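Local coordinates for putative tetrapyrrole (Corrin/porphyrin) methylase (Bacteroides fragilis, PDB 3FFY), which probably methylates the 2'-hydroxyl of a cytidine ribose in 16S rRNA using S-adenosylmethionine, and is represented here by its C-terminal domain, at residues L15-K19 with H43-V47; M46-P52 with G104-L110; L55-T60 with L93-T98; P68-V74 with T85-S91. All coordinates share one frame. Where two conformers were deposited one is given. Residue numbers count along the deposited sequence, not the author numbering.

Overall arrangement
Nested contacts can build a compact alpha/beta domain, and this chain illustrates the principle. From the N terminus, interaction 1 closes first, bringing the loop after helix 6-12 against the start of strand 45-50. Interaction 2 opens on that same strand, sharing Met46 and Val47, and closes last, when strand 106-110 pairs with it. The long loop between contains the other two: interaction 3 joins helices 55-66 and 90-99, and within its span interaction 4 pairs strand 71-77 with strand 82-87. Interactions 2 and 4 meet in one sheet, where Val109 is joined to Ser73 by a backbone hydrogen bond, while interaction 3 packs its helices on a face of that sheet through Leu55, Leu59 and Leu93.

Interaction 1. Residues L15-K19 with H43-V47; sequences LPNEK and HRTMV
The side chain of Thr45 reaches over the backbone of Pro16 and, with chi1 in m, its hydroxyl donates a very short hydrogen bond: Thr45 OG1 to Pro16 O is 2.5 Å. Thr45 OG1 also lies 3.7 Å from Pro16 CD and 4.2 Å from Leu15 CB. Leu15 and Pro16 are extended (phi/psi -110/161 and -58/132). Asn17 and Glu18 then turn the chain (-137/9 and -93/-35) before Lys19 becomes extended again. The register is set by CA-CA distances of 6.4 Å for Pro16 with Thr45 and 6.1 Å for Lys19 with Arg44. At the exposed end, Lys19 CE lies over one face of the Arg44 guanidinium, 3.4 Å from Arg44 NH2, although the like charges remain close, with Lys19 NZ 4.4 Å from Arg44 NH2. The arrangement is a small surface contact of 261 Å² in which the hydroxyl of Thr45, in strand 45-50, hydrogen-bonds to a carbonyl of the loop 15-19. That loop links helix 6-12 to strand 20-24, the parallel neighbour of strand 45-50; Thr45 also packs on Leu10 of the helix and on Val109 of strand 106-110.

Interaction 2. Residues M46-P52 with G104-L110; sequences MVFYESP and GEIVIVL
Met46, a selenomethionine, begins an antiparallel pairing in which the strand axes approach to 4.6 Å at 156°. Its N bonds to Leu110 O (2.8 Å), its O receives Leu110 N (2.9 Å), and Met46 CE touches Leu110 CD2 at 3.5 Å. Val47 faces Val109 in a non-hydrogen-bonded pair (CA-CA 4.7 Å), with Val47 CG1 3.6 Å from Val107 CG1. Phe48 pairs with Ile108 through two further bonds, Phe48 N to Ile108 O and Ile108 N to Phe48 O, each 2.8 Å; its m rotamer (chi2 -96°) brings Phe48 CE2 within 4.1 Å of Leu110 CD2. Tyr49 opposes Val107 (CA-CA 4.6 Å), and Val107 CG2 meets the ring edge 3.5 Å from Tyr49 CE1. Glu50 closes the regular pairing with Glu50 N to Ile106 O and Ile106 N to Glu50 O, both 3.0 Å, while its OE2 accepts Ser51 N at 2.9 Å and its OE1 is hydrogen-bonded to Thr58 OG1. Pro52 CG rests 3.4 Å from Gly104 O. These interior strands of the five-stranded sheet, paired outward with 20-24 and 71-77, show alpha/beta layering: helix 6-12 flanks the Val47/Val107/Val109 face, helix 55-66 the Ile108/Leu110 face.

Interaction 3. Residues L55-T60 with L93-T98; sequences LLKTLT and LIEHFT. With SO4 (sulfate ion), chain C.
Leu93 starts the second helical segment, its CB 4.1 Å from Leu59 CD1. Ile94 (chi1 m, chi2 t) bends its end across the gap: Ile94 CD1 is 3.6 Å from Leu59 O, and Ile94 CG2 is 4.0 Å from Leu56 CD2. His96, whose CA-to-CB bond points sideways, with chi1 t, sends ND1 to the sulfate in a 2.5 Å hydrogen bond to O3; the ion, probably from the crystallisation liquor, is also hydrogen-bonded to Ser79 OG of the second subunit. Phe97 (chi1 m, chi2 -67°) presents its ring face to Leu55, whose CD2 lies 3.8 Å from the ring centroid and 6° off the normal, a CH-pi contact; Leu59 CD1 approaches Phe97 CD2 to 3.9 Å. Thr98 OG1 is 3.9 Å from Leu56 CD2 and donates a hydrogen bond to Ile94 O at 2.6 Å. Both segments are helical, though 93-98 loosens at Phe97-Thr98. Their axes approach to 9.7 Å, antiparallel at 162° (signed crossing -162°), with CA-CA distances of 6.3 Å for Leu56-Phe97 and 6.4 Å for Leu59-Ile94. This antiparallel helix pair on one face of a mixed sheet is alpha/beta layering, as in the C-terminal domain of tetrapyrrole methylases.

Interaction 4. Residues P68-V74 with T85-S91; sequences PERQVSV and TVRGTLS
Three residues, Leu90, Val72 and Pro68, bury the largest areas here. Val72 sits in the regular part: strands 71-74 and 85-87 run antiparallel, 168° between directions and 4.6 Å between axes. Val72 N donates to Gly88 O (2.9 Å) and Val72 O receives Gly88 N (3.1 Å). Val74 N to Val86 O (2.7 Å) and Val86 N to Val74 O (2.8 Å) repeat the hydrogen-bonded pattern, and between them Ser73 and Arg87 form a non-hydrogen-bonded pair with CA atoms 4.2 Å apart. The segment 85-91 turns a corner at Gly88 (phi/psi 168/-155). Leu90, in rotamer m,t, then lays its CD2 3.8 Å from Val72 CG1, while Leu90 N bonds to Arg70 O at 2.8 Å. Pro68 O accepts Ser91 N at 2.9 Å, and Pro68 CB is 4.0 Å from Ser91 CB. Thr89 is the N-cap of helix 90-99: its side chain caps a backbone N just past the segment, while its own N hydrogen-bonds to Glu92 OE1. The whole is a beta hairpin whose second strand turns at Gly88 into a capped helix; Thr85 and Val86 also pair antiparallel with a strand of the second subunit, so the hairpin carries the sheet across the dimer interface.

Interaction 1. Residues L15-K19 with H43-V47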
# COMPACT_ATOMS: atom_id res chain seq x y z
N LEU A 15 1.49 4.20 8.00
CA LEU A 15 1.29 4.96 9.25
C LEU A 15 1.36 3.99 10.44
O LEU A 15 1.24 2.78 10.26
CB LEU A 15 -0.04 5.76 9.22
CG LEU A 15 -0.16 6.91 8.22
CD1 LEU A 15 -1.60 7.48 8.18
CD2 LEU A 15 0.85 7.99 8.54
N PRO A 16 1.60 4.51 11.66
CA PRO A 16 1.65 3.56 12.80
C PRO A 16 0.32 2.80 12.88
O PRO A 16 -0.77 3.40 12.74
CB PRO A 16 1.87 4.46 14.03
CG PRO A 16 2.27 5.83 13.48
CD PRO A 16 1.68 5.92 12.08
N ASN A 17 0.39 1.48 13.00
CA ASN A 17 -0.80 0.67 12.76
C ASN A 17 -1.02 -0.43 13.75
O ASN A 17 -1.90 -1.28 13.55
CB ASN A 17 -0.76 0.06 11.35
CG ASN A 17 0.49 -0.79 11.12
OD1 ASN A 17 1.11 -1.30 12.07
ND2 ASN A 17 0.88 -0.91 9.84
N GLU A 18 -0.24 -0.42 14.81
CA GLU A 18 -0.41 -1.42 15.80
C GLU A 18 -1.36 -0.88 16.86
O GLU A 18 -2.18 -1.65 17.40
CB GLU A 18 0.94 -1.85 16.36
CG GLU A 18 1.87 -2.45 15.26
CD GLU A 18 3.26 -2.83 15.77
OE1 GLU A 18 3.44 -2.96 17.01
OE2 GLU A 18 4.18 -2.98 14.93
N LYS A 19 -1.29 0.43 17.13
CA LYS A 19 -2.28 1.12 17.94
C LYS A 19 -3.11 2.01 17.04
O LYS A 19 -2.57 2.88 16.34
CB LYS A 19 -1.65 1.95 19.04
CG LYS A 19 -0.92 1.14 20.10
CD LYS A 19 -1.26 1.63 21.49
CE LYS A 19 -2.59 1.01 22.00
NZ LYS A 19 -2.41 -0.42 22.47
N HIS A 43 -3.85 10.88 19.57
CA HIS A 43 -2.49 10.60 19.13
C HIS A 43 -2.36 9.30 18.31
O HIS A 43 -1.36 9.09 17.65
CB HIS A 43 -1.52 10.57 20.31
CG HIS A 43 -1.35 11.90 21.01
ND1 HIS A 43 -2.40 12.58 21.60
CD2 HIS A 43 -0.24 12.65 21.24
CE1 HIS A 43 -1.95 13.69 22.16
NE2 HIS A 43 -0.65 13.76 21.96
N ARG A 44 -3.37 8.43 18.35
CA ARG A 44 -3.33 7.16 17.60
C ARG A 44 -3.84 7.38 16.17
O ARG A 44 -4.64 8.26 15.95
CB ARG A 44 -4.18 6.07 18.28
CG ARG A 44 -3.79 5.66 19.73
CD ARG A 44 -5.01 5.03 20.43
NE ARG A 44 -4.81 4.56 21.82
CZ ARG A 44 -5.12 3.34 22.23
NH1 ARG A 44 -5.66 2.48 21.39
NH2 ARG A 44 -4.90 3.00 23.49
N THR A 45 -3.36 6.56 15.24
CA THR A 45 -3.93 6.45 13.89
C THR A 45 -5.43 6.18 14.01
O THR A 45 -5.85 5.44 14.87
CB THR A 45 -3.26 5.30 13.12
OG1 THR A 45 -1.86 5.58 13.05
CG2 THR A 45 -3.85 5.14 11.71
N MSE A 46 -6.22 6.81 13.16
CA MSE A 46 -7.66 6.66 13.14
C MSE A 46 -8.02 6.02 11.84
O MSE A 46 -7.42 6.33 10.81
CB MSE A 46 -8.31 8.03 13.25
CG MSE A 46 -8.12 8.56 14.67
SE MSE A 46 -8.30 10.42 14.77
CE MSE A 46 -6.57 10.87 13.95
N VAL A 47 -9.01 5.14 11.88
CA VAL A 47 -9.47 4.49 10.66
C VAL A 47 -10.95 4.74 10.50
O VAL A 47 -11.75 4.54 11.45
CB VAL A 47 -9.21 2.95 10.68
CG1 VAL A 47 -9.75 2.32 9.35
CG2 VAL A 47 -7.70 2.68 10.94

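Interaction 2. Residues M46-P52 with G104-L110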
# COMPACT_ATOMS: atom_id res chain seq x y z
N MSE A 46 -6.22 6.81 13.16
CA MSE A 46 -7.66 6.66 13.14
C MSE A 46 -8.02 6.02 11.84
O MSE A 46 -7.42 6.33 10.81
CB MSE A 46 -8.31 8.03 13.25
CG MSE A 46 -8.12 8.56 14.67
SE MSE A 46 -8.30 10.42 14.77
CE MSE A 46 -6.57 10.87 13.95
N VAL A 47 -9.01 5.14 11.88
CA VAL A 47 -9.47 4.49 10.66
C VAL A 47 -10.95 4.74 10.50
O VAL A 47 -11.75 4.54 11.45
CB VAL A 47 -9.21 2.95 10.68
CG1 VAL A 47 -9.75 2.32 9.35
CG2 VAL A 47 -7.70 2.68 10.94
N PHE A 48 -11.30 5.22 9.31
CA PHE A 48 -12.68 5.54 8.94
C PHE A 48 -13.02 4.85 7.62
O PHE A 48 -12.14 4.61 6.79
CB PHE A 48 -12.85 7.04 8.67
CG PHE A 48 -12.37 7.95 9.78
CD1 PHE A 48 -13.26 8.43 10.74
CD2 PHE A 48 -11.05 8.35 9.82
CE1 PHE A 48 -12.80 9.29 11.74
CE2 PHE A 48 -10.58 9.20 10.81
CZ PHE A 48 -11.45 9.66 11.78
N TYR A 49 -14.32 4.60 7.42
CA TYR A 49 -14.90 4.19 6.13
C TYR A 49 -15.66 5.36 5.56
O TYR A 49 -16.28 6.13 6.32
CB TYR A 49 -15.85 3.01 6.30
CG TYR A 49 -15.20 1.68 6.61
CD1 TYR A 49 -13.97 1.35 6.11
CD2 TYR A 49 -15.85 0.74 7.39
CE1 TYR A 49 -13.40 0.11 6.37
CE2 TYR A 49 -15.29 -0.50 7.63
CZ TYR A 49 -14.06 -0.79 7.11
OH TYR A 49 -13.47 -2.01 7.34
N GLU A 50 -15.62 5.50 4.24
CA GLU A 50 -16.30 6.59 3.59
C GLU A 50 -16.79 6.18 2.19
O GLU A 50 -16.24 5.26 1.56
CB GLU A 50 -15.36 7.79 3.50
CG GLU A 50 -16.02 9.11 3.11
CD GLU A 50 -17.22 9.41 3.99
OE1 GLU A 50 -16.99 10.11 5.00
OE2 GLU A 50 -18.33 8.88 3.70
N SER A 51 -17.81 6.88 1.72
CA SER A 51 -18.31 6.66 0.37
C SER A 51 -17.62 7.61 -0.60
O SER A 51 -17.07 8.67 -0.19
CB SER A 51 -19.82 6.84 0.35
OG SER A 51 -20.19 8.21 0.32
N PRO A 52 -17.59 7.22 -1.87
CA PRO A 52 -16.80 8.02 -2.83
C PRO A 52 -17.35 9.45 -2.98
O PRO A 52 -16.58 10.39 -3.13
CB PRO A 52 -16.93 7.26 -4.15
CG PRO A 52 -17.64 5.98 -3.85
CD PRO A 52 -18.25 6.05 -2.49
N GLY A 104 -14.79 3.76 -5.10
CA GLY A 104 -15.57 2.73 -4.48
C GLY A 104 -15.61 3.12 -3.07
O GLY A 104 -15.06 4.16 -2.72
N GLU A 105 -16.27 2.34 -2.25
CA GLU A 105 -16.10 2.53 -0.83
C GLU A 105 -14.60 2.52 -0.52
O GLU A 105 -13.83 1.68 -1.03
CB GLU A 105 -16.83 1.45 -0.02
CG GLU A 105 -17.00 1.85 1.48
CD GLU A 105 -18.04 2.96 1.70
OE1 GLU A 105 -18.76 3.39 0.73
OE2 GLU A 105 -18.10 3.42 2.88
N ILE A 106 -14.19 3.49 0.29
CA ILE A 106 -12.79 3.60 0.67
C ILE A 106 -12.64 3.54 2.18
O ILE A 106 -13.61 3.63 2.92
CB ILE A 106 -12.14 4.87 0.07
CG1 ILE A 106 -12.94 6.14 0.42
CG2 ILE A 106 -12.04 4.72 -1.47
CD1 ILE A 106 -14.01 6.53 -0.72
N VAL A 107 -11.39 3.36 2.57
CA VAL A 107 -10.94 3.39 3.93
C VAL A 107 -9.99 4.58 3.98
O VAL A 107 -9.14 4.78 3.08
CB VAL A 107 -10.13 2.08 4.33
CG1 VAL A 107 -9.67 2.11 5.80
CG2 VAL A 107 -10.91 0.80 3.98
N ILE A 108 -10.16 5.40 5.03
CA ILE A 108 -9.28 6.48 5.33
C ILE A 108 -8.49 6.12 6.57
O ILE A 108 -9.08 5.80 7.63
CB ILE A 108 -10.05 7.83 5.59
CG1 ILE A 108 -11.03 8.09 4.44
CG2 ILE A 108 -9.02 9.00 5.80
CD1 ILE A 108 -12.06 9.27 4.68
N VAL A 109 -7.16 6.15 6.44
CA VAL A 109 -6.25 5.95 7.57
C VAL A 109 -5.55 7.27 7.82
O VAL A 109 -4.77 7.74 6.98
CB VAL A 109 -5.23 4.83 7.31
CG1 VAL A 109 -4.33 4.55 8.60
CG2 VAL A 109 -5.99 3.58 6.92
N LEU A 110 -5.89 7.89 8.95
CA LEU A 110 -5.47 9.23 9.32
C LEU A 110 -4.46 9.14 10.48
O LEU A 110 -4.71 8.53 11.51
CB LEU A 110 -6.69 10.04 9.80
CG LEU A 110 -6.48 11.54 10.14
CD1 LEU A 110 -6.01 12.42 8.90
CD2 LEU A 110 -7.75 12.10 10.86

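Interaction 3. Residues L55-T60 with L93-T98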
# COMPACT_ATOMS: atom_id res chain seq x y z
N LEU A 55 -16.20 11.58 0.13
CA LEU A 55 -14.78 11.62 0.54
C LEU A 55 -14.17 13.02 0.59
O LEU A 55 -13.50 13.36 1.56
CB LEU A 55 -13.91 10.73 -0.37
CG LEU A 55 -12.41 10.64 -0.01
CD1 LEU A 55 -12.18 10.10 1.44
CD2 LEU A 55 -11.69 9.83 -1.07
N LEU A 56 -14.41 13.84 -0.43
CA LEU A 56 -13.74 15.12 -0.52
C LEU A 56 -14.15 16.00 0.64
O LEU A 56 -13.30 16.61 1.27
CB LEU A 56 -14.07 15.85 -1.83
CG LEU A 56 -13.01 16.67 -2.61
CD1 LEU A 56 -13.68 17.92 -3.22
CD2 LEU A 56 -11.73 16.98 -1.87
N LYS A 57 -15.45 16.06 0.94
CA LYS A 57 -15.94 16.81 2.13
C LYS A 57 -15.25 16.34 3.41
O LYS A 57 -14.72 17.16 4.16
CB LYS A 57 -17.47 16.63 2.30
CG LYS A 57 -18.10 17.43 3.48
CD LYS A 57 -19.60 17.14 3.68
CE LYS A 57 -20.07 17.51 5.13
NZ LYS A 57 -21.55 17.52 5.28
N THR A 58 -15.25 15.02 3.63
CA THR A 58 -14.61 14.46 4.82
C THR A 58 -13.12 14.88 4.91
O THR A 58 -12.64 15.30 5.97
CB THR A 58 -14.78 12.93 4.89
OG1 THR A 58 -16.15 12.65 5.19
CG2 THR A 58 -13.90 12.34 5.98
N LEU A 59 -12.39 14.75 3.79
CA LEU A 59 -10.97 15.12 3.74
C LEU A 59 -10.77 16.59 3.98
O LEU A 59 -9.85 16.98 4.68
CB LEU A 59 -10.33 14.74 2.41
CG LEU A 59 -10.21 13.25 2.14
CD1 LEU A 59 -9.64 13.12 0.75
CD2 LEU A 59 -9.37 12.51 3.13
N THR A 60 -11.67 17.42 3.43
CA THR A 60 -11.61 18.85 3.64
C THR A 60 -11.80 19.18 5.12
O THR A 60 -11.03 19.92 5.72
CB THR A 60 -12.63 19.59 2.78
OG1 THR A 60 -12.38 19.24 1.41
CG2 THR A 60 -12.45 21.05 2.97
N LEU A 93 -4.07 15.02 -0.74
CA LEU A 93 -5.23 14.20 -1.09
C LEU A 93 -6.44 15.05 -1.51
O LEU A 93 -7.22 14.61 -2.30
CB LEU A 93 -5.60 13.24 0.03
CG LEU A 93 -4.97 11.80 -0.07
CD1 LEU A 93 -3.41 11.86 0.10
CD2 LEU A 93 -5.59 10.94 0.90
N ILE A 94 -6.62 16.25 -0.98
CA ILE A 94 -7.75 17.11 -1.36
C ILE A 94 -7.57 17.53 -2.81
O ILE A 94 -8.49 17.50 -3.63
CB ILE A 94 -7.82 18.35 -0.40
CG1 ILE A 94 -8.35 17.91 1.01
CG2 ILE A 94 -8.73 19.41 -1.01
CD1 ILE A 94 -8.03 18.79 2.18
N GLU A 95 -6.34 17.89 -3.12
CA GLU A 95 -6.03 18.28 -4.49
C GLU A 95 -6.27 17.08 -5.42
O GLU A 95 -6.86 17.23 -6.48
CB GLU A 95 -4.58 18.75 -4.56
CG GLU A 95 -3.94 18.91 -5.96
CD GLU A 95 -2.44 19.26 -5.81
OE1 GLU A 95 -1.61 18.31 -5.66
OE2 GLU A 95 -2.08 20.45 -5.80
N HIS A 96 -5.81 15.90 -5.02
CA HIS A 96 -5.95 14.70 -5.84
C HIS A 96 -7.42 14.36 -6.08
O HIS A 96 -7.83 14.11 -7.22
CB HIS A 96 -5.25 13.49 -5.19
CG HIS A 96 -5.41 12.22 -5.97
ND1 HIS A 96 -4.61 11.90 -7.06
CD2 HIS A 96 -6.33 11.22 -5.86
CE1 HIS A 96 -5.01 10.74 -7.54
NE2 HIS A 96 -6.04 10.30 -6.84
N PHE A 97 -8.22 14.35 -5.02
CA PHE A 97 -9.63 14.01 -5.18
C PHE A 97 -10.54 15.14 -5.60
O PHE A 97 -11.78 14.92 -5.72
CB PHE A 97 -10.17 13.33 -3.94
CG PHE A 97 -9.62 11.97 -3.75
CD1 PHE A 97 -9.95 10.98 -4.65
CD2 PHE A 97 -8.69 11.70 -2.73
CE1 PHE A 97 -9.43 9.68 -4.51
CE2 PHE A 97 -8.15 10.43 -2.58
CZ PHE A 97 -8.52 9.41 -3.47
N THR A 98 -9.96 16.31 -5.82
CA THR A 98 -10.67 17.34 -6.56
C THR A 98 -10.55 17.06 -8.06
O THR A 98 -11.55 17.17 -8.77
CB THR A 98 -10.16 18.76 -6.24
OG1 THR A 98 -10.27 18.96 -4.84
CG2 THR A 98 -10.99 19.86 -6.98
S SO4 C . -1.49 12.52 -8.57
O1 SO4 C . -1.56 12.70 -10.06
O2 SO4 C . -1.84 11.07 -8.38
O3 SO4 C . -2.63 13.26 -7.89
O4 SO4 C . -0.13 12.92 -8.20

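Interaction 4. Residues P68-V74 with T85-S91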
# COMPACT_ATOMS: atom_id res chain seq x y z
N PRO A 68 -3.96 20.75 7.38
CA PRO A 68 -3.75 20.21 5.99
C PRO A 68 -2.48 19.35 5.82
O PRO A 68 -2.36 18.58 4.86
CB PRO A 68 -3.67 21.47 5.10
CG PRO A 68 -3.57 22.62 6.03
CD PRO A 68 -4.10 22.20 7.40
N GLU A 69 -1.55 19.49 6.75
CA GLU A 69 -0.27 18.77 6.69
C GLU A 69 -0.36 17.37 7.33
O GLU A 69 0.59 16.59 7.25
CB GLU A 69 0.85 19.60 7.36
CG GLU A 69 0.44 20.99 7.91
CD GLU A 69 -0.59 20.87 9.08
OE1 GLU A 69 -1.74 21.29 8.92
OE2 GLU A 69 -0.25 20.29 10.15
N ARG A 70 -1.49 17.04 7.94
CA ARG A 70 -1.62 15.71 8.58
C ARG A 70 -1.57 14.62 7.54
O ARG A 70 -2.26 14.68 6.51
CB ARG A 70 -2.91 15.58 9.36
CG ARG A 70 -3.03 14.32 10.26
CD ARG A 70 -2.09 14.37 11.50
NE ARG A 70 -2.47 15.35 12.50
CZ ARG A 70 -3.41 15.19 13.45
NH1 ARG A 70 -3.66 16.20 14.28
NH2 ARG A 70 -4.11 14.06 13.59
N GLN A 71 -0.77 13.61 7.83
CA GLN A 71 -0.64 12.45 6.97
C GLN A 71 -1.90 11.61 6.96
O GLN A 71 -2.56 11.40 7.99
CB GLN A 71 0.59 11.62 7.33
CG GLN A 71 1.92 12.29 7.00
CD GLN A 71 2.15 12.43 5.48
OE1 GLN A 71 1.87 11.51 4.70
NE2 GLN A 71 2.70 13.57 5.05
N VAL A 72 -2.24 11.14 5.76
CA VAL A 72 -3.42 10.36 5.53
C VAL A 72 -3.18 9.40 4.38
O VAL A 72 -2.26 9.61 3.53
CB VAL A 72 -4.58 11.30 5.17
CG1 VAL A 72 -4.26 12.10 3.85
CG2 VAL A 72 -5.94 10.55 5.13
N SER A 73 -3.97 8.33 4.35
CA SER A 73 -3.90 7.29 3.31
C SER A 73 -5.35 6.95 2.98
O SER A 73 -6.12 6.62 3.90
CB SER A 73 -3.24 6.02 3.86
OG SER A 73 -2.89 5.12 2.82
N VAL A 74 -5.69 6.96 1.70
CA VAL A 74 -7.02 6.55 1.29
C VAL A 74 -6.86 5.33 0.38
O VAL A 74 -6.05 5.34 -0.58
CB VAL A 74 -7.80 7.72 0.65
CG1 VAL A 74 -9.08 7.18 -0.06
CG2 VAL A 74 -8.08 8.83 1.73
N THR A 85 -4.03 2.66 -3.41
CA THR A 85 -3.83 3.57 -2.31
C THR A 85 -3.31 4.92 -2.76
O THR A 85 -2.47 5.00 -3.68
CB THR A 85 -2.89 2.94 -1.26
OG1 THR A 85 -3.54 1.79 -0.74
CG2 THR A 85 -2.60 3.87 -0.09
N VAL A 86 -3.86 5.97 -2.14
CA VAL A 86 -3.39 7.38 -2.29
C VAL A 86 -2.95 7.87 -0.93
O VAL A 86 -3.76 7.84 0.03
CB VAL A 86 -4.44 8.31 -2.91
CG1 VAL A 86 -3.85 9.73 -3.10
CG2 VAL A 86 -4.95 7.71 -4.33
N ARG A 87 -1.68 8.25 -0.80
CA ARG A 87 -1.14 8.70 0.50
C ARG A 87 -0.32 9.96 0.37
O ARG A 87 0.39 10.14 -0.62
CB ARG A 87 -0.36 7.58 1.26
CG ARG A 87 0.31 6.49 0.43
CD ARG A 87 1.14 5.51 1.30
NE ARG A 87 2.35 6.15 1.82
CZ ARG A 87 3.54 6.19 1.22
NH1 ARG A 87 3.76 5.59 0.04
NH2 ARG A 87 4.55 6.82 1.81
N GLY A 88 -0.44 10.81 1.37
CA GLY A 88 0.28 12.05 1.46
C GLY A 88 -0.31 12.89 2.58
O GLY A 88 -0.89 12.37 3.52
N THR A 89 -0.15 14.19 2.47
CA THR A 89 -0.79 15.10 3.40
C THR A 89 -2.28 15.19 3.02
O THR A 89 -2.70 14.83 1.88
CB THR A 89 -0.16 16.44 3.36
OG1 THR A 89 -0.45 17.04 2.08
CG2 THR A 89 1.41 16.38 3.58
N LEU A 90 -3.10 15.65 3.97
CA LEU A 90 -4.50 15.92 3.67
C LEU A 90 -4.62 16.90 2.45
O LEU A 90 -5.47 16.73 1.58
CB LEU A 90 -5.23 16.49 4.90
CG LEU A 90 -5.69 15.47 5.96
CD1 LEU A 90 -6.23 16.23 7.25
CD2 LEU A 90 -6.71 14.52 5.39
N SER A 91 -3.76 17.89 2.43
CA SER A 91 -3.70 18.86 1.35
C SER A 91 -3.47 18.19 -0.04
O SER A 91 -4.19 18.45 -1.00
CB SER A 91 -2.58 19.86 1.64
OG SER A 91 -2.59 20.89 0.67